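Local coordinates for gentamicin resistance protein (Enterococcus gallinarum, PDB 6CTZ) that probably phosphorylates the 2''-hydroxyl of aminoglycosides such as kanamycin at the expense of a guanine nucleotide, making the bacterium resistant to these antibiotics, at residues A[18-29]-A[33-44]. The protein carries 2 engineered substitutions. Residues are numbered along the deposited sequence; the frame is centred on the assembly and turned at random. Where two conformers were deposited one is given.
With GDP (guanosine-5'-diphosphate), chain B; KAN (kanamycin a), chain E.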
loop_
_atom_site.group_PDB
_atom_site.type_symbol
_atom_site.label_atom_id
_atom_site.label_comp_id
_atom_site.label_asym_id
_atom_site.label_seq_id
_atom_site.Cartn_x
_atom_site.Cartn_y
_atom_site.Cartn_z
ATOM N N GLN A 18 -6.162 -5.305 30.018
ATOM C CA GLN A 18 -6.392 -4.177 30.909
ATOM C C GLN A 18 -6.888 -2.945 30.176
ATOM O O GLN A 18 -7.555 -2.102 30.781
ATOM C CB GLN A 18 -5.099 -3.811 31.647
ATOM C CG GLN A 18 -4.645 -4.829 32.682
ATOM C CD GLN A 18 -3.670 -5.845 32.120
ATOM O OE1 GLN A 18 -2.818 -5.516 31.294
ATOM N NE2 GLN A 18 -3.791 -7.091 32.566
ATOM N N SER A 19 -6.580 -2.821 28.891
ATOM C CA SER A 19 -7.033 -1.690 28.120
ATOM C C SER A 19 -7.147 -2.103 26.688
ATOM O O SER A 19 -6.390 -2.900 26.256
ATOM C CB SER A 19 -6.064 -0.525 28.216
ATOM O OG SER A 19 -4.833 -0.724 27.546
ATOM N N VAL A 20 -8.124 -1.558 26.002
ATOM C CA VAL A 20 -8.345 -1.810 24.587
ATOM C C VAL A 20 -8.815 -0.535 23.931
ATOM O O VAL A 20 -9.702 0.104 24.412
ATOM C CB VAL A 20 -9.375 -2.879 24.338
ATOM C CG1 VAL A 20 -9.507 -3.155 22.875
ATOM C CG2 VAL A 20 -8.958 -4.125 24.991
ATOM N N GLU A 21 -8.199 -0.181 22.822
ATOM C CA GLU A 21 -8.568 1.007 22.105
ATOM C C GLU A 21 -8.472 0.808 20.591
ATOM O O GLU A 21 -7.674 0.067 20.113
ATOM C CB GLU A 21 -7.681 2.181 22.522
ATOM C CG GLU A 21 -6.202 1.909 22.476
ATOM C CD GLU A 21 -5.237 2.802 23.287
ATOM O OE1 GLU A 21 -4.760 2.365 24.353
ATOM O OE2 GLU A 21 -4.814 3.871 22.802
ATOM N N SER A 22 -9.317 1.461 19.845
ATOM C CA SER A 22 -9.177 1.433 18.397
ATOM C C SER A 22 -7.842 2.052 18.005
ATOM O O SER A 22 -7.402 3.039 18.599
ATOM C CB SER A 22 -10.319 2.209 17.741
ATOM O OG SER A 22 -11.532 1.480 17.817
ATOM N N LEU A 23 -7.171 1.444 17.031
ATOM C CA LEU A 23 -5.885 1.935 16.558
ATOM C C LEU A 23 -5.952 2.457 15.130
ATOM O O LEU A 23 -5.458 3.555 14.838
ATOM C CB LEU A 23 -4.824 0.829 16.676
ATOM C CG LEU A 23 -3.410 1.205 16.225
ATOM C CD1 LEU A 23 -2.854 2.343 17.069
ATOM C CD2 LEU A 23 -2.508 -0.011 16.296
ATOM N N GLY A 24 -6.554 1.701 14.223
ATOM C CA GLY A 24 -6.690 2.160 12.853
ATOM C C GLY A 24 -7.471 1.144 12.052
ATOM O O GLY A 24 -7.761 0.037 12.516
ATOM N N GLU A 25 -7.805 1.538 10.828
ATOM C CA GLU A 25 -8.522 0.640 9.944
ATOM C C GLU A 25 -8.294 1.074 8.508
ATOM O O GLU A 25 -8.079 2.257 8.216
ATOM C CB GLU A 25 -10.020 0.587 10.267
ATOM C CG GLU A 25 -10.812 1.775 9.765
ATOM C CD GLU A 25 -12.292 1.643 10.060
ATOM O OE1 GLU A 25 -12.832 2.503 10.782
ATOM O OE2 GLU A 25 -12.913 0.668 9.581
ATOM N N GLY A 26 -8.294 0.086 7.622
ATOM C CA GLY A 26 -8.225 0.347 6.198
ATOM C C GLY A 26 -9.314 -0.418 5.475
ATOM O O GLY A 26 -10.313 -0.811 6.087
ATOM N N PHE A 27 -9.162 -0.650 4.193
ATOM C CA PHE A 27 -10.168 -1.330 3.428
ATOM C C PHE A 27 -10.290 -2.804 3.781
ATOM O O PHE A 27 -11.289 -3.353 3.555
ATOM C CB PHE A 27 -9.861 -1.283 1.896
ATOM C CG PHE A 27 -9.975 0.086 1.220
ATOM C CD1 PHE A 27 -10.193 1.224 1.899
ATOM C CD2 PHE A 27 -9.866 0.166 -0.143
ATOM C CE1 PHE A 27 -10.276 2.459 1.242
ATOM C CE2 PHE A 27 -9.929 1.380 -0.800
ATOM C CZ PHE A 27 -10.164 2.518 -0.093
ATOM N N ARG A 28 -9.254 -3.398 4.336
ATOM C CA ARG A 28 -9.244 -4.827 4.576
ATOM C C ARG A 28 -9.092 -5.311 6.012
ATOM O O ARG A 28 -9.298 -6.446 6.255
ATOM C CB ARG A 28 -8.120 -5.441 3.706
ATOM C CG ARG A 28 -8.326 -5.267 2.199
ATOM C CD ARG A 28 -8.934 -6.488 1.560
ATOM N NE ARG A 28 -9.766 -6.250 0.374
ATOM C CZ ARG A 28 -9.390 -6.361 -0.878
ATOM N NH1 ARG A 28 -8.160 -6.669 -1.208
ATOM N NH2 ARG A 28 -10.241 -6.157 -1.829
ATOM N N ASN A 29 -8.715 -4.445 6.909
ATOM C CA ASN A 29 -8.475 -4.823 8.289
ATOM C C ASN A 29 -8.857 -3.775 9.304
ATOM O O ASN A 29 -8.758 -2.631 9.063
ATOM C CB ASN A 29 -6.974 -5.097 8.510
ATOM C CG ASN A 29 -6.469 -6.266 7.733
ATOM O OD1 ASN A 29 -6.687 -7.378 8.083
ATOM N ND2 ASN A 29 -5.862 -5.989 6.639
ATOM N N LEU A 33 -5.585 -1.826 19.718
ATOM C CA LEU A 33 -4.386 -1.844 20.544
ATOM C C LEU A 33 -4.771 -2.344 21.928
ATOM O O LEU A 33 -5.655 -1.770 22.574
ATOM C CB LEU A 33 -3.765 -0.452 20.624
ATOM C CG LEU A 33 -2.433 -0.339 21.362
ATOM C CD1 LEU A 33 -1.345 -1.175 20.679
ATOM C CD2 LEU A 33 -2.020 1.127 21.481
ATOM N N VAL A 34 -4.113 -3.411 22.373
ATOM C CA VAL A 34 -4.395 -4.051 23.652
ATOM C C VAL A 34 -3.234 -3.763 24.590
ATOM O O VAL A 34 -2.072 -3.984 24.236
ATOM C CB VAL A 34 -4.595 -5.566 23.478
ATOM C CG1 VAL A 34 -4.584 -6.280 24.835
ATOM C CG2 VAL A 34 -5.889 -5.836 22.720
ATOM N N ASN A 35 -3.552 -3.252 25.779
ATOM C CA ASN A 35 -2.566 -2.951 26.813
ATOM C C ASN A 35 -1.499 -1.967 26.350
ATOM O O ASN A 35 -0.389 -1.952 26.891
ATOM C CB ASN A 35 -1.935 -4.222 27.398
ATOM C CG ASN A 35 -2.969 -5.151 28.005
ATOM O OD1 ASN A 35 -4.090 -4.735 28.285
ATOM N ND2 ASN A 35 -2.601 -6.410 28.205
ATOM N N GLY A 36 -1.816 -1.140 25.352
ATOM C CA GLY A 36 -0.857 -0.217 24.790
ATOM C C GLY A 36 0.282 -0.855 24.032
ATOM O O GLY A 36 1.133 -0.129 23.502
ATOM N N ASP A 37 0.312 -2.185 23.930
ATOM C CA ASP A 37 1.480 -2.910 23.452
ATOM C C ASP A 37 1.215 -3.826 22.271
ATOM O O ASP A 37 2.130 -4.053 21.478
ATOM C CB ASP A 37 2.074 -3.774 24.579
ATOM C CG ASP A 37 2.580 -2.954 25.741
ATOM O OD1 ASP A 37 2.787 -1.735 25.566
ATOM O OD2 ASP A 37 2.777 -3.535 26.827
ATOM N N TRP A 38 0.015 -4.389 22.149
ATOM C CA TRP A 38 -0.258 -5.455 21.194
ATOM C C TRP A 38 -1.288 -4.979 20.186
ATOM O O TRP A 38 -2.376 -4.540 20.569
ATOM C CB TRP A 38 -0.801 -6.696 21.902
ATOM C CG TRP A 38 0.220 -7.392 22.730
ATOM C CD1 TRP A 38 0.372 -7.316 24.082
ATOM C CD2 TRP A 38 1.246 -8.274 22.256
ATOM N NE1 TRP A 38 1.427 -8.102 24.479
ATOM C CE2 TRP A 38 1.982 -8.699 23.377
ATOM C CE3 TRP A 38 1.611 -8.743 20.987
ATOM C CZ2 TRP A 38 3.062 -9.574 23.272
ATOM C CZ3 TRP A 38 2.684 -9.608 20.883
ATOM C CH2 TRP A 38 3.396 -10.018 22.021
ATOM N N VAL A 39 -0.958 -5.100 18.914
ATOM C CA VAL A 39 -1.902 -4.798 17.883
ATOM C C VAL A 39 -2.618 -6.096 17.493
ATOM O O VAL A 39 -1.986 -7.041 17.144
ATOM C CB VAL A 39 -1.197 -4.230 16.600
ATOM C CG1 VAL A 39 -2.201 -4.028 15.479
ATOM C CG2 VAL A 39 -0.428 -2.966 16.910
ATOM N N PHE A 40 -3.924 -6.129 17.612
ATOM C CA PHE A 40 -4.720 -7.229 17.084
ATOM C C PHE A 40 -5.445 -6.752 15.837
ATOM O O PHE A 40 -6.109 -5.706 15.851
ATOM C CB PHE A 40 -5.654 -7.836 18.136
ATOM C CG PHE A 40 -4.941 -8.764 19.058
ATOM C CD1 PHE A 40 -4.289 -8.278 20.182
ATOM C CD2 PHE A 40 -4.853 -10.115 18.759
ATOM C CE1 PHE A 40 -3.603 -9.135 21.029
ATOM C CE2 PHE A 40 -4.164 -10.972 19.589
ATOM C CZ PHE A 40 -3.531 -10.482 20.720
ATOM N N ARG A 41 -5.278 -7.501 14.752
ATOM C CA ARG A 41 -5.657 -7.041 13.426
ATOM C C ARG A 41 -6.608 -8.060 12.819
ATOM O O ARG A 41 -6.243 -9.234 12.643
ATOM C CB ARG A 41 -4.404 -6.854 12.573
ATOM C CG ARG A 41 -4.640 -6.204 11.225
ATOM C CD ARG A 41 -3.285 -6.035 10.586
ATOM N NE ARG A 41 -3.204 -5.576 9.204
ATOM C CZ ARG A 41 -2.837 -6.356 8.191
ATOM N NH1 ARG A 41 -2.649 -7.659 8.373
ATOM N NH2 ARG A 41 -2.649 -5.834 6.987
ATOM N N PHE A 42 -7.819 -7.605 12.503
ATOM C CA PHE A 42 -8.943 -8.460 12.143
ATOM C C PHE A 42 -9.370 -8.184 10.712
ATOM O O PHE A 42 -9.806 -7.058 10.411
ATOM C CB PHE A 42 -10.112 -8.180 13.086
ATOM C CG PHE A 42 -9.851 -8.573 14.512
ATOM C CD1 PHE A 42 -10.137 -9.857 14.959
ATOM C CD2 PHE A 42 -9.329 -7.655 15.409
ATOM C CE1 PHE A 42 -9.901 -10.220 16.279
ATOM C CE2 PHE A 42 -9.092 -8.009 16.729
ATOM C CZ PHE A 42 -9.377 -9.295 17.162
ATOM N N PRO A 43 -9.285 -9.162 9.811
ATOM C CA PRO A 43 -9.763 -8.948 8.438
ATOM C C PRO A 43 -11.228 -8.544 8.380
ATOM O O PRO A 43 -12.048 -8.947 9.207
ATOM C CB PRO A 43 -9.544 -10.313 7.776
ATOM C CG PRO A 43 -8.357 -10.873 8.511
ATOM C CD PRO A 43 -8.562 -10.438 9.950
ATOM N N LYS A 44 -11.550 -7.742 7.367
ATOM C CA LYS A 44 -12.907 -7.255 7.171
ATOM C C LYS A 44 -13.673 -8.028 6.105
ATOM O O LYS A 44 -14.849 -7.734 5.872
ATOM C CB LYS A 44 -12.889 -5.756 6.843
ATOM C CG LYS A 44 -12.433 -4.881 8.010
ATOM C CD LYS A 44 -12.067 -3.463 7.571
ATOM C CE LYS A 44 -13.240 -2.737 6.931
ATOM N NZ LYS A 44 -12.946 -1.291 6.715
HETATM P PB GDP B . -5.592 -2.259 5.929
HETATM O O1B GDP B . -4.970 -3.473 5.283
HETATM O O2B GDP B . -5.129 -0.968 5.286
HETATM O O3B GDP B . -7.094 -2.383 6.047
HETATM O O3A GDP B . -5.059 -2.280 7.457
HETATM P PA GDP B . -3.595 -1.890 8.030
HETATM O O1A GDP B . -2.732 -3.109 8.160
HETATM O O2A GDP B . -2.992 -0.770 7.200
HETATM O "O5'" GDP B . -3.984 -1.410 9.532
HETATM C "C5'" GDP B . -4.949 -0.381 9.697
HETATM C "C4'" GDP B . -4.311 0.778 10.425
HETATM O "O4'" GDP B . -3.994 0.367 11.755
HETATM C "C3'" GDP B . -2.987 1.251 9.849
HETATM O "O3'" GDP B . -3.148 2.109 8.715
HETATM C "C2'" GDP B . -2.426 1.995 11.034
HETATM O "O2'" GDP B . -3.082 3.258 11.188
HETATM C "C1'" GDP B . -2.869 1.118 12.194
HETATM N N9 GDP B . -1.801 0.159 12.539
HETATM C C8 GDP B . -1.706 -1.144 12.187
HETATM N N7 GDP B . -0.572 -1.675 12.714
HETATM C C5 GDP B . 0.051 -0.703 13.407
HETATM C C6 GDP B . 1.287 -0.567 14.189
HETATM O O6 GDP B . 2.046 -1.541 14.354
HETATM N N1 GDP B . 1.538 0.634 14.730
HETATM C C2 GDP B . 0.733 1.708 14.577
HETATM N N2 GDP B . 1.061 2.872 15.169
HETATM N N3 GDP B . -0.414 1.663 13.863
HETATM C C4 GDP B . -0.773 0.496 13.288
HETATM C C1 KAN E . -7.017 7.655 -2.098
HETATM C C2 KAN E . -7.158 8.572 -3.313
HETATM C C3 KAN E . -6.582 9.934 -2.987
HETATM C C4 KAN E . -7.346 10.477 -1.789
HETATM C C5 KAN E . -7.235 9.534 -0.594
HETATM C C6 KAN E . -8.069 10.020 0.587
HETATM C C7 KAN E . -3.354 4.258 -0.328
HETATM C C8 KAN E . -4.849 3.982 -0.463
HETATM C C9 KAN E . -5.493 5.020 -1.388
HETATM C C10 KAN E . -5.236 6.448 -0.908
HETATM C C11 KAN E . -3.736 6.685 -0.715
HETATM C C12 KAN E . -3.125 5.657 0.230
HETATM C C13 KAN E . -6.191 1.982 -0.779
HETATM C C14 KAN E . -5.955 0.493 -0.578
HETATM C C15 KAN E . -5.284 -0.070 -1.834
HETATM C C16 KAN E . -6.145 0.235 -3.054
HETATM C C17 KAN E . -6.423 1.724 -3.127
HETATM C C18 KAN E . -7.388 2.005 -4.268
HETATM N N1 KAN E . -7.955 9.046 1.656
HETATM N N2 KAN E . -3.474 8.025 -0.199
HETATM N N3 KAN E . -2.748 3.247 0.537
HETATM N N4 KAN E . -5.052 -1.507 -1.744
HETATM O O5 KAN E . -7.615 8.189 -0.912
HETATM O O6 KAN E . -6.452 7.993 -4.414
HETATM O O7 KAN E . -6.722 10.827 -4.098
HETATM O O8 KAN E . -6.812 11.756 -1.441
HETATM O O9 KAN E . -5.623 7.404 -1.897
HETATM O O10 KAN E . -6.914 4.805 -1.417
HETATM O O11 KAN E . -4.952 2.655 -0.998
HETATM O O12 KAN E . -7.024 2.162 -1.920
HETATM O O13 KAN E . -5.159 0.323 0.597
HETATM O O14 KAN E . -5.491 -0.150 -4.276
HETATM O O15 KAN E . -7.641 3.413 -4.334
HETATM O O HOH W 1 -4.505 -0.299 24.751
HETATM O O HOH W 2 -4.974 -9.034 9.852
#
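K44 reaches back from the end of strand 38-43 to the nucleotide-binding loop that joins strands 20-25 and 29-34, the glycine-rich loop of the kinase-like N-terminal sheet. Followed outward, its CB lies against R28 O, CG and CD run alongside N29 N, and CE lies near both G26 O and F27 O. A bend about CG-CD (chi3 60°), with the last bond extended, then brings K44 NZ to G26 O at 2.7 Å, nearly in line with that carbonyl, while E25 OE2 adds a salt bridge that is long and weak. With K44 N bonded to R28 O, the lysine grips the turn by backbone and side chain alike.

On the phosphate side of the loop, the N29 amide stacks on the R41 guanidinium, their planes 19° apart. N29 ND2 sits 3.2 Å from R41 NH2, but both are donors: the closeness is consistent with both groups being drawn to the diphosphate. ND2 donates to GDP O1B, whereas R41, extended from CG to NE, sends NE to GDP O1A (2.7 Å) and NH2 to the same oxygen. GDP O3B is gripped by the backbone N of both R28 and N29, and N29 OD1 accepts from a water. Beyond the phosphates, L23 CD2 meets V39 CG2 at 3.7 Å as it packs on the guanine.

At the far end, E21 and L33 form an antiparallel hydrogen-bonded pair, L33 N to E21 O being nearly straight (170°). A second water ties E21 OE1 and L33 O to S19 OG and G36 N. N35 N closes on S19 O, and N35 OD1 meets the backbone just before strand 20-25, accepting from two successive amides, Q18 N at 2.8 Å and S19 N at 3.2 Å.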